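PDB 4R88: cytosine deaminase, which probably catalyses the hydrolytic deamination of cytosine to uracil and ammonia at an iron site in an amidohydrolase TIM barrel. Local coordinates for residues L59-T64 with I310-Y315; L195-Q200 with R229-G234; P271-H276 with A306-Q311. All coordinates share one frame; numbering follows the deposited sequence.

Contact 1: residues L59-T64 with I310-Y315. With 1LD (5-fluorocytosine), chain S.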
loop_
_atom_site.group_PDB
_atom_site.type_symbol
_atom_site.label_atom_id
_atom_site.label_comp_id
_atom_site.label_asym_id
_atom_site.label_seq_id
_atom_site.Cartn_x
_atom_site.Cartn_y
_atom_site.Cartn_z
ATOM N N LEU B 59 -12.526 -15.471 -8.058
ATOM C CA LEU B 59 -13.737 -14.847 -8.605
ATOM C C LEU B 59 -15.057 -15.458 -8.117
ATOM O O LEU B 59 -16.091 -14.781 -8.129
ATOM C CB LEU B 59 -13.735 -14.860 -10.138
ATOM C CG LEU B 59 -12.736 -13.966 -10.860
ATOM C CD1 LEU B 59 -12.980 -14.055 -12.372
ATOM C CD2 LEU B 59 -12.842 -12.535 -10.352
ATOM N N ASP B 60 -15.048 -16.730 -7.726
ATOM C CA ASP B 60 -16.277 -17.331 -7.210
ATOM C C ASP B 60 -16.684 -16.712 -5.881
ATOM O O ASP B 60 -17.875 -16.606 -5.582
ATOM C CB ASP B 60 -16.203 -18.867 -7.144
ATOM C CG ASP B 60 -15.137 -19.374 -6.193
ATOM O OD1 ASP B 60 -15.247 -20.541 -5.762
ATOM O OD2 ASP B 60 -14.188 -18.622 -5.889
ATOM N N ALA B 61 -15.691 -16.245 -5.125
ATOM C CA ALA B 61 -15.919 -15.657 -3.807
ATOM C C ALA B 61 -15.953 -14.124 -3.811
ATOM O O ALA B 61 -16.235 -13.522 -2.785
ATOM C CB ALA B 61 -14.846 -16.141 -2.829
ATOM N N THR B 62 -15.655 -13.493 -4.944
ATOM C CA THR B 62 -15.541 -12.031 -4.967
ATOM C C THR B 62 -16.861 -11.337 -4.605
ATOM O O THR B 62 -17.938 -11.823 -4.941
ATOM C CB THR B 62 -15.005 -11.502 -6.332
ATOM O OG1 THR B 62 -14.640 -10.117 -6.207
ATOM C CG2 THR B 62 -16.050 -11.649 -7.423
ATOM N N LEU B 63 -16.757 -10.225 -3.884
ATOM C CA LEU B 63 -17.912 -9.392 -3.538
ATOM C C LEU B 63 -18.909 -10.068 -2.582
ATOM O O LEU B 63 -20.091 -9.740 -2.598
ATOM C CB LEU B 63 -18.626 -8.906 -4.810
ATOM C CG LEU B 63 -17.758 -8.191 -5.852
ATOM C CD1 LEU B 63 -18.587 -7.782 -7.068
ATOM C CD2 LEU B 63 -17.033 -6.975 -5.232
ATOM N N THR B 64 -18.437 -11.004 -1.757
ATOM C CA THR B 64 -19.297 -11.648 -0.755
ATOM C C THR B 64 -18.834 -11.400 0.688
ATOM O O THR B 64 -19.272 -12.102 1.597
ATOM C CB THR B 64 -19.360 -13.186 -0.926
ATOM O OG1 THR B 64 -18.076 -13.756 -0.639
ATOM C CG2 THR B 64 -19.794 -13.582 -2.336
ATOM N N ILE B 310 -10.961 -9.871 -3.745
ATOM C CA ILE B 310 -11.609 -8.561 -3.753
ATOM C C ILE B 310 -12.932 -8.653 -2.985
ATOM O O ILE B 310 -13.877 -9.302 -3.436
ATOM C CB ILE B 310 -11.804 -8.050 -5.206
ATOM C CG1 ILE B 310 -10.436 -7.710 -5.812
ATOM C CG2 ILE B 310 -12.743 -6.848 -5.234
ATOM C CD1 ILE B 310 -10.452 -7.417 -7.330
ATOM N N GLN B 311 -12.962 -8.052 -1.792
ATOM C CA GLN B 311 -14.163 -7.956 -0.960
ATOM C C GLN B 311 -14.817 -9.314 -0.712
ATOM O O GLN B 311 -15.997 -9.517 -1.015
ATOM C CB GLN B 311 -15.162 -6.958 -1.560
ATOM C CG GLN B 311 -14.567 -5.545 -1.726
ATOM C CD GLN B 311 -15.466 -4.621 -2.519
ATOM O OE1 GLN B 311 -15.316 -4.481 -3.731
ATOM N NE2 GLN B 311 -16.397 -3.975 -1.836
ATOM N N ASP B 312 -14.037 -10.237 -0.157
ATOM C CA ASP B 312 -14.474 -11.625 -0.026
ATOM C C ASP B 312 -14.306 -12.099 1.438
ATOM O O ASP B 312 -13.963 -11.274 2.288
ATOM C CB ASP B 312 -13.788 -12.480 -1.127
ATOM C CG ASP B 312 -12.360 -12.861 -0.807
ATOM O OD1 ASP B 312 -11.731 -13.503 -1.701
ATOM O OD2 ASP B 312 -11.860 -12.545 0.306
ATOM N N PRO B 313 -14.585 -13.387 1.758
ATOM C CA PRO B 313 -14.497 -13.750 3.184
ATOM C C PRO B 313 -13.118 -13.561 3.839
ATOM O O PRO B 313 -13.021 -13.526 5.058
ATOM C CB PRO B 313 -14.845 -15.245 3.192
ATOM C CG PRO B 313 -15.675 -15.448 1.973
ATOM C CD PRO B 313 -15.121 -14.499 0.944
ATOM N N TRP B 314 -12.069 -13.459 3.038
ATOM C CA TRP B 314 -10.718 -13.381 3.569
ATOM C C TRP B 314 -10.191 -11.957 3.617
ATOM O O TRP B 314 -9.315 -11.649 4.413
ATOM C CB TRP B 314 -9.788 -14.240 2.709
ATOM C CG TRP B 314 -10.136 -15.674 2.841
ATOM C CD1 TRP B 314 -9.721 -16.533 3.828
ATOM C CD2 TRP B 314 -11.010 -16.422 1.994
ATOM N NE1 TRP B 314 -10.274 -17.780 3.629
ATOM C CE2 TRP B 314 -11.070 -17.738 2.511
ATOM C CE3 TRP B 314 -11.735 -16.118 0.837
ATOM C CZ2 TRP B 314 -11.828 -18.737 1.914
ATOM C CZ3 TRP B 314 -12.490 -17.119 0.245
ATOM C CH2 TRP B 314 -12.528 -18.409 0.784
ATOM N N TYR B 315 -10.731 -11.086 2.772
ATOM C CA TYR B 315 -10.110 -9.784 2.555
ATOM C C TYR B 315 -11.171 -8.740 2.222
ATOM O O TYR B 315 -11.874 -8.873 1.231
ATOM C CB TYR B 315 -9.080 -9.913 1.433
ATOM C CG TYR B 315 -8.284 -8.656 1.153
ATOM C CD1 TYR B 315 -8.637 -7.806 0.107
ATOM C CD2 TYR B 315 -7.184 -8.322 1.931
ATOM C CE1 TYR B 315 -7.920 -6.656 -0.156
ATOM C CE2 TYR B 315 -6.455 -7.170 1.675
ATOM C CZ TYR B 315 -6.834 -6.345 0.627
ATOM O OH TYR B 315 -6.127 -5.203 0.367
HETATM N N1 1LD S . -8.781 -19.537 0.104
HETATM C C6 1LD S . -9.111 -18.275 -0.229
HETATM C C2 1LD S . -7.580 -19.793 0.646
HETATM O O2 1LD S . -7.250 -21.089 0.975
HETATM N N3 1LD S . -6.676 -18.828 0.878
HETATM C C4 1LD S . -6.964 -17.552 0.567
HETATM N N4 1LD S . -5.993 -16.532 0.829
HETATM C C5 1LD S . -8.207 -17.237 -0.004
HETATM F F 1LD S . -8.520 -15.980 -0.332
#

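Contact 2: residues L195-Q200 with R229-G234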
loop_
_atom_site.group_PDB
_atom_site.type_symbol
_atom_site.label_atom_id
_atom_site.label_comp_id
_atom_site.label_asym_id
_atom_site.label_seq_id
_atom_site.Cartn_x
_atom_site.Cartn_y
_atom_site.Cartn_z
ATOM N N LEU B 195 -2.931 -34.828 -7.296
ATOM C CA LEU B 195 -3.170 -33.689 -8.159
ATOM C C LEU B 195 -2.152 -33.624 -9.295
ATOM O O LEU B 195 -2.493 -33.228 -10.411
ATOM C CB LEU B 195 -3.252 -32.373 -7.355
ATOM C CG LEU B 195 -1.983 -31.632 -6.900
ATOM C CD1 LEU B 195 -1.441 -30.734 -8.006
ATOM C CD2 LEU B 195 -2.231 -30.821 -5.612
ATOM N N MET B 196 -0.912 -34.022 -9.018
ATOM C CA MET B 196 0.109 -34.068 -10.060
ATOM C C MET B 196 -0.179 -35.179 -11.063
ATOM O O MET B 196 -0.014 -34.976 -12.267
ATOM C CB MET B 196 1.508 -34.218 -9.467
ATOM C CG MET B 196 1.969 -32.977 -8.674
ATOM S SD MET B 196 2.148 -31.469 -9.671
ATOM C CE MET B 196 3.550 -31.872 -10.710
ATOM N N ASP B 197 -0.601 -36.346 -10.567
ATOM C CA ASP B 197 -1.062 -37.429 -11.431
ATOM C C ASP B 197 -2.221 -36.974 -12.305
ATOM O O ASP B 197 -2.286 -37.277 -13.498
ATOM C CB ASP B 197 -1.538 -38.620 -10.598
ATOM C CG ASP B 197 -0.400 -39.457 -10.061
ATOM O OD1 ASP B 197 0.754 -39.256 -10.483
ATOM O OD2 ASP B 197 -0.671 -40.333 -9.213
ATOM N N LEU B 198 -3.156 -36.264 -11.691
ATOM C CA LEU B 198 -4.327 -35.787 -12.414
ATOM C C LEU B 198 -3.916 -34.779 -13.490
ATOM O O LEU B 198 -4.340 -34.875 -14.642
ATOM C CB LEU B 198 -5.312 -35.143 -11.443
ATOM C CG LEU B 198 -6.594 -34.605 -12.072
ATOM C CD1 LEU B 198 -7.464 -35.774 -12.554
ATOM C CD2 LEU B 198 -7.328 -33.752 -11.067
ATOM N N ALA B 199 -3.081 -33.816 -13.109
ATOM C CA ALA B 199 -2.581 -32.832 -14.063
ATOM C C ALA B 199 -1.841 -33.491 -15.214
ATOM O O ALA B 199 -2.017 -33.115 -16.376
ATOM C CB ALA B 199 -1.661 -31.850 -13.365
ATOM N N GLN B 200 -1.002 -34.468 -14.889
ATOM C CA GLN B 200 -0.189 -35.111 -15.908
ATOM C C GLN B 200 -1.052 -35.948 -16.846
ATOM O O GLN B 200 -0.835 -35.950 -18.059
ATOM C CB GLN B 200 0.890 -35.981 -15.266
ATOM C CG GLN B 200 2.185 -36.027 -16.050
ATOM C CD GLN B 200 3.203 -36.967 -15.444
ATOM O OE1 GLN B 200 3.010 -37.484 -14.345
ATOM N NE2 GLN B 200 4.296 -37.198 -16.164
ATOM N N ARG B 229 9.790 -31.681 -10.827
ATOM C CA ARG B 229 11.118 -31.936 -11.374
ATOM C C ARG B 229 11.215 -33.318 -12.026
ATOM O O ARG B 229 11.679 -33.452 -13.165
ATOM C CB ARG B 229 12.195 -31.783 -10.295
ATOM C CG ARG B 229 13.610 -31.985 -10.838
ATOM C CD ARG B 229 14.615 -32.224 -9.717
ATOM N NE ARG B 229 14.460 -33.552 -9.145
ATOM C CZ ARG B 229 14.941 -34.661 -9.701
ATOM N NH1 ARG B 229 15.601 -34.599 -10.850
ATOM N NH2 ARG B 229 14.744 -35.836 -9.120
ATOM N N VAL B 230 10.790 -34.333 -11.280
ATOM C CA VAL B 230 10.772 -35.723 -11.745
ATOM C C VAL B 230 9.889 -35.924 -12.982
ATOM O O VAL B 230 10.173 -36.761 -13.842
ATOM C CB VAL B 230 10.307 -36.654 -10.589
ATOM C CG1 VAL B 230 9.716 -37.949 -11.105
ATOM C CG2 VAL B 230 11.460 -36.916 -9.632
ATOM N N ARG B 231 8.812 -35.160 -13.082
ATOM C CA ARG B 231 7.872 -35.377 -14.173
ATOM C C ARG B 231 8.191 -34.496 -15.373
ATOM O O ARG B 231 7.572 -34.628 -16.433
ATOM C CB ARG B 231 6.442 -35.145 -13.695
ATOM C CG ARG B 231 5.972 -36.155 -12.659
ATOM C CD ARG B 231 4.709 -35.661 -11.984
ATOM N NE ARG B 231 4.404 -36.394 -10.755
ATOM C CZ ARG B 231 3.367 -37.212 -10.612
ATOM N NH1 ARG B 231 2.522 -37.410 -11.620
ATOM N NH2 ARG B 231 3.163 -37.826 -9.456
ATOM N N GLY B 232 9.157 -33.599 -15.205
ATOM C CA GLY B 232 9.566 -32.705 -16.274
ATOM C C GLY B 232 8.516 -31.651 -16.572
ATOM O O GLY B 232 8.414 -31.162 -17.694
ATOM N N MET B 233 7.751 -31.280 -15.554
ATOM C CA MET B 233 6.610 -30.383 -15.717
ATOM C C MET B 233 6.836 -28.995 -15.141
ATOM O O MET B 233 5.886 -28.219 -15.042
ATOM C CB MET B 233 5.393 -30.966 -14.991
ATOM C CG MET B 233 4.803 -32.201 -15.630
ATOM S SD MET B 233 3.584 -32.925 -14.508
ATOM C CE MET B 233 2.320 -31.647 -14.504
ATOM N N GLY B 234 8.073 -28.696 -14.743
ATOM C CA GLY B 234 8.384 -27.468 -14.023
ATOM C C GLY B 234 7.700 -26.208 -14.519
ATOM O O GLY B 234 6.982 -25.557 -13.775
#

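Contact 3: residues P271-H276 with A306-Q311. With FE2 (Fe (II) ion), chain T; 1LD (5-fluorocytosine), chain S.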
loop_
_atom_site.group_PDB
_atom_site.type_symbol
_atom_site.label_atom_id
_atom_site.label_comp_id
_atom_site.label_asym_id
_atom_site.label_seq_id
_atom_site.Cartn_x
_atom_site.Cartn_y
_atom_site.Cartn_z
ATOM N N PRO B 271 0.931 -10.164 -1.460
ATOM C CA PRO B 271 1.397 -9.450 -0.260
ATOM C C PRO B 271 0.304 -8.747 0.540
ATOM O O PRO B 271 0.385 -8.776 1.768
ATOM C CB PRO B 271 2.397 -8.435 -0.810
ATOM C CG PRO B 271 1.971 -8.245 -2.266
ATOM C CD PRO B 271 1.524 -9.615 -2.694
ATOM N N THR B 272 -0.689 -8.137 -0.107
ATOM C CA THR B 272 -1.758 -7.483 0.661
ATOM C C THR B 272 -2.603 -8.514 1.409
ATOM O O THR B 272 -3.071 -8.259 2.523
ATOM C CB THR B 272 -2.682 -6.621 -0.196
ATOM O OG1 THR B 272 -3.226 -7.412 -1.259
ATOM C CG2 THR B 272 -1.914 -5.427 -0.778
ATOM N N GLU B 273 -2.786 -9.681 0.803
ATOM C CA GLU B 273 -3.573 -10.725 1.442
ATOM C C GLU B 273 -2.793 -11.312 2.609
ATOM O O GLU B 273 -3.324 -11.467 3.703
ATOM C CB GLU B 273 -3.924 -11.842 0.441
ATOM C CG GLU B 273 -4.922 -12.860 0.989
ATOM C CD GLU B 273 -6.328 -12.599 0.476
ATOM O OE1 GLU B 273 -6.573 -11.506 -0.074
ATOM O OE2 GLU B 273 -7.187 -13.492 0.597
ATOM N N SER B 274 -1.523 -11.635 2.379
ATOM C CA SER B 274 -0.734 -12.289 3.420
ATOM C C SER B 274 -0.384 -11.377 4.593
ATOM O O SER B 274 -0.346 -11.830 5.740
ATOM C CB SER B 274 0.514 -12.944 2.832
ATOM O OG SER B 274 0.132 -14.031 1.998
ATOM N N ILE B 275 -0.155 -10.092 4.335
ATOM C CA ILE B 275 0.107 -9.180 5.444
ATOM C C ILE B 275 -1.120 -9.131 6.365
ATOM O O ILE B 275 -0.994 -9.026 7.583
ATOM C CB ILE B 275 0.520 -7.763 4.960
ATOM C CG1 ILE B 275 1.265 -7.042 6.076
ATOM C CG2 ILE B 275 -0.673 -6.966 4.489
ATOM C CD1 ILE B 275 2.641 -7.623 6.325
ATOM N N HIS B 276 -2.301 -9.274 5.768
ATOM C CA HIS B 276 -3.568 -9.258 6.490
ATOM C C HIS B 276 -3.855 -10.589 7.213
ATOM O O HIS B 276 -4.271 -10.582 8.376
ATOM C CB HIS B 276 -4.700 -8.937 5.505
ATOM C CG HIS B 276 -6.073 -9.216 6.035
ATOM N ND1 HIS B 276 -6.591 -8.580 7.143
ATOM C CD2 HIS B 276 -7.038 -10.066 5.600
ATOM C CE1 HIS B 276 -7.815 -9.029 7.373
ATOM N NE2 HIS B 276 -8.113 -9.925 6.444
ATOM N N ALA B 306 0.073 -10.940 -6.930
ATOM C CA ALA B 306 -1.337 -11.083 -7.281
ATOM C C ALA B 306 -2.218 -10.454 -6.202
ATOM O O ALA B 306 -1.784 -10.301 -5.069
ATOM C CB ALA B 306 -1.679 -12.551 -7.447
ATOM N N GLN B 307 -3.459 -10.110 -6.546
ATOM C CA GLN B 307 -4.402 -9.527 -5.574
ATOM C C GLN B 307 -5.086 -10.541 -4.660
ATOM O O GLN B 307 -5.478 -10.205 -3.537
ATOM C CB GLN B 307 -5.478 -8.715 -6.300
ATOM C CG GLN B 307 -4.917 -7.480 -6.967
ATOM C CD GLN B 307 -5.834 -6.914 -8.031
ATOM O OE1 GLN B 307 -6.666 -6.052 -7.746
ATOM N NE2 GLN B 307 -5.678 -7.387 -9.268
ATOM N N ASP B 308 -5.271 -11.760 -5.165
ATOM C CA ASP B 308 -5.924 -12.855 -4.414
ATOM C C ASP B 308 -7.437 -12.678 -4.182
ATOM O O ASP B 308 -8.242 -13.506 -4.611
ATOM C CB ASP B 308 -5.198 -13.116 -3.075
ATOM C CG ASP B 308 -5.462 -14.513 -2.526
ATOM O OD1 ASP B 308 -4.917 -14.866 -1.462
ATOM O OD2 ASP B 308 -6.217 -15.263 -3.162
ATOM N N SER B 309 -7.819 -11.604 -3.498
ATOM C CA SER B 309 -9.208 -11.410 -3.093
ATOM C C SER B 309 -9.696 -9.999 -3.368
ATOM O O SER B 309 -8.951 -9.040 -3.203
ATOM C CB SER B 309 -9.362 -11.656 -1.588
ATOM O OG SER B 309 -9.075 -12.995 -1.224
ATOM N N ILE B 310 -10.961 -9.871 -3.745
ATOM C CA ILE B 310 -11.609 -8.561 -3.753
ATOM C C ILE B 310 -12.932 -8.653 -2.985
ATOM O O ILE B 310 -13.877 -9.302 -3.436
ATOM C CB ILE B 310 -11.804 -8.050 -5.206
ATOM C CG1 ILE B 310 -10.436 -7.710 -5.812
ATOM C CG2 ILE B 310 -12.743 -6.848 -5.234
ATOM C CD1 ILE B 310 -10.452 -7.417 -7.330
ATOM N N GLN B 311 -12.962 -8.052 -1.792
ATOM C CA GLN B 311 -14.163 -7.956 -0.960
ATOM C C GLN B 311 -14.817 -9.314 -0.712
ATOM O O GLN B 311 -15.997 -9.517 -1.015
ATOM C CB GLN B 311 -15.162 -6.958 -1.560
ATOM C CG GLN B 311 -14.567 -5.545 -1.726
ATOM C CD GLN B 311 -15.466 -4.621 -2.519
ATOM O OE1 GLN B 311 -15.316 -4.481 -3.731
ATOM N NE2 GLN B 311 -16.397 -3.975 -1.836
HETATM FE FE FE2 T . -5.742 -17.787 -2.876
HETATM N N1 1LD S . -8.781 -19.537 0.104
HETATM C C6 1LD S . -9.111 -18.275 -0.229
HETATM C C2 1LD S . -7.580 -19.793 0.646
HETATM O O2 1LD S . -7.250 -21.089 0.975
HETATM N N3 1LD S . -6.676 -18.828 0.878
HETATM C C4 1LD S . -6.964 -17.552 0.567
HETATM N N4 1LD S . -5.993 -16.532 0.829
HETATM C C5 1LD S . -8.207 -17.237 -0.004
HETATM F F 1LD S . -8.520 -15.980 -0.332
HETATM O O HOH W 1 -2.146 -9.508 -2.454
HETATM O O HOH W 2 -5.362 -8.669 -1.318
#

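Contact 1: residues L59-T64 with I310-Y315
A buried loop-to-loop contact brings A61, T62, L63 and T64, which follow barrel strand 46-57, against I310 to W314 in the loop after strand 303-305. The backbones run closest where L63 faces Q311, their CA atoms 4.8 Å apart. One backbone bond is secure: L63 N donates to I310 O over 3.1 Å, with an N-H...O angle of 165° and the donor in the carbonyl plane. T62 OG1 lies 3.0 Å from I310 O, but is also hydrogen-bonded to T102 of helix 92-108, its one proton unsettled. Closing the type II turn from A61 to T64, the T64 hydroxyl donates to A61 O, and a chi1 of 67° sets OG1 between the backbone N and carbonyl carbon, where it also packs on P313 CD (3.4 Å). L63 CD2 meets the amide of Q311, approaching OE1 to 3.4 Å.

The second loop is folded tightly on itself. D312 OD2 accepts W314 N from above the carboxylate plane at 2.9 Å, an Asx turn, while D312 OD1 and E273 compete for the S309 hydroxyl proton. This probably helps to place the W314 indole, whose NE1 bonds to L76 O. A61 CB meets the indole in its plane, 4.0 Å from CZ3, and P313 CB lies over one face, offset toward the rim. The opposite face carries 5-fluorocytosine, with its C6 over the indole centre and 3.4 Å from W314 CE2. Loops following two barrel strands thus join to form an aromatic wall of the ligand pocket, an arrangement consistent with an amidohydrolase TIM-barrel active site.

Contact 2: residues L195-Q200 with R229-G234
The backbones of Q200, on helix 185-202, and R231, at the end of helix 220-231, come no closer than 8.2 Å between CA atoms, so side chains bridge the gap; just beyond R231 the second helix ends in a Schellman motif, with G232 at positive phi (71°). R231 reaches across with an aliphatic chain extended from CG to NE. Its guanidinium grips D197 end-on, both terminal nitrogens converging on a single oxygen. NH1 meets the anti lone pair of D197 OD1 at 2.8 Å, whereas NH2 reaches the same OD1 at 3.0 Å from above the carboxylate plane. Both bonds stay within the guanidinium plane, although the two flat groups are turned 49° from one another. NH1 has a second acceptor in Q200 OE1 at 2.8 Å, with the N-H...O angle bent to 136°. M196 CB sits over the centre of one guanidinium face, 3.7 Å from CZ. With E227 bridging to NE, several contacts fix the rotation of this group.

Beneath the polar layer the two methionine side chains run alongside one another, pointing opposite ways. M196, bent at chi2 and chi3, brings CE to 3.9 Å from M233 SD, and Q200 CG touches the same sulfur. M233 CE packs on A199 CB. Further inward, M196 and A199 rest on V206 of barrel strand 205-210, A199 also on V175 of strand 174-175, and M196 extends onto L224 of helix 220-231, joining two adjacent outer helices over the strands.

Contact 3: residues P271-H276 with A306-Q311
E273 meets D308 and S309 in the tight half of this contact, whereas T272, one residue earlier on helix 271-277, faces the other segment across bound water. E273 CG stands anti to the backbone N (chi1 -171°), and a bend at chi2 carries the side chain across that of D308 at about a right angle, the two carboxylate planes being 37° apart. There E273 CG lies 3.2 Å from D308 OD1, and E273 OE2 also nears that oxygen. The S309 hydroxyl is 2.7 Å from E273 OE2; D312 OD1 is its other possible acceptor, so the proton cannot be assigned. The ligand amino group lies near both carboxylates: N4 of 5-fluorocytosine donates to E273 OE2 at 3.3 Å, fairly straight (161°), and D308 OD1 lies 3.0 Å from the same N4.

D308 OD2 turns the other way and binds the iron(II) ion at 2.6 Å, a rather long bond. H56, H58 and H209 complete the protein ligands. An aspartate just after the eighth barrel strand, here 303-305, sharing a metal with histidines is the classic amidohydrolase site, and E273 enters it from beyond the seventh strand, 266-269.

The T272-Q307 side is looser. T272 OG1 stays 4.2 Å from Q307 O, and water fills the gap: one molecule sits 2.6 Å from T272 OG1 and donates to A306 O. A second water lies between T272 OG1 and Q307 O, with only a weak link to E273 OE1. T272 also packs on I325 and A328 of helix 322-332, and on H331 of the second subunit.

In the fold
Contacts 1 and 3 lie side by side, their centres 10 Å apart, and share I310 and Q311 on the loop after strand 303-305. They touch directly, with W314 CB 3.4 Å from E273 OE2 and Y315 CB packed on S309 CB. Both border 5-fluorocytosine: contact 1 supplies an aromatic face, contact 3 the polar and metal-binding groups, while E212 and Q151 bond to the ligand from elsewhere. Both also reach the second subunit. Contact 2 stands apart, its centre 30 Å from contact 1 and 28 Å from contact 3, with nearest atoms about 16 Å from either; it joins helices on the barrel's outside.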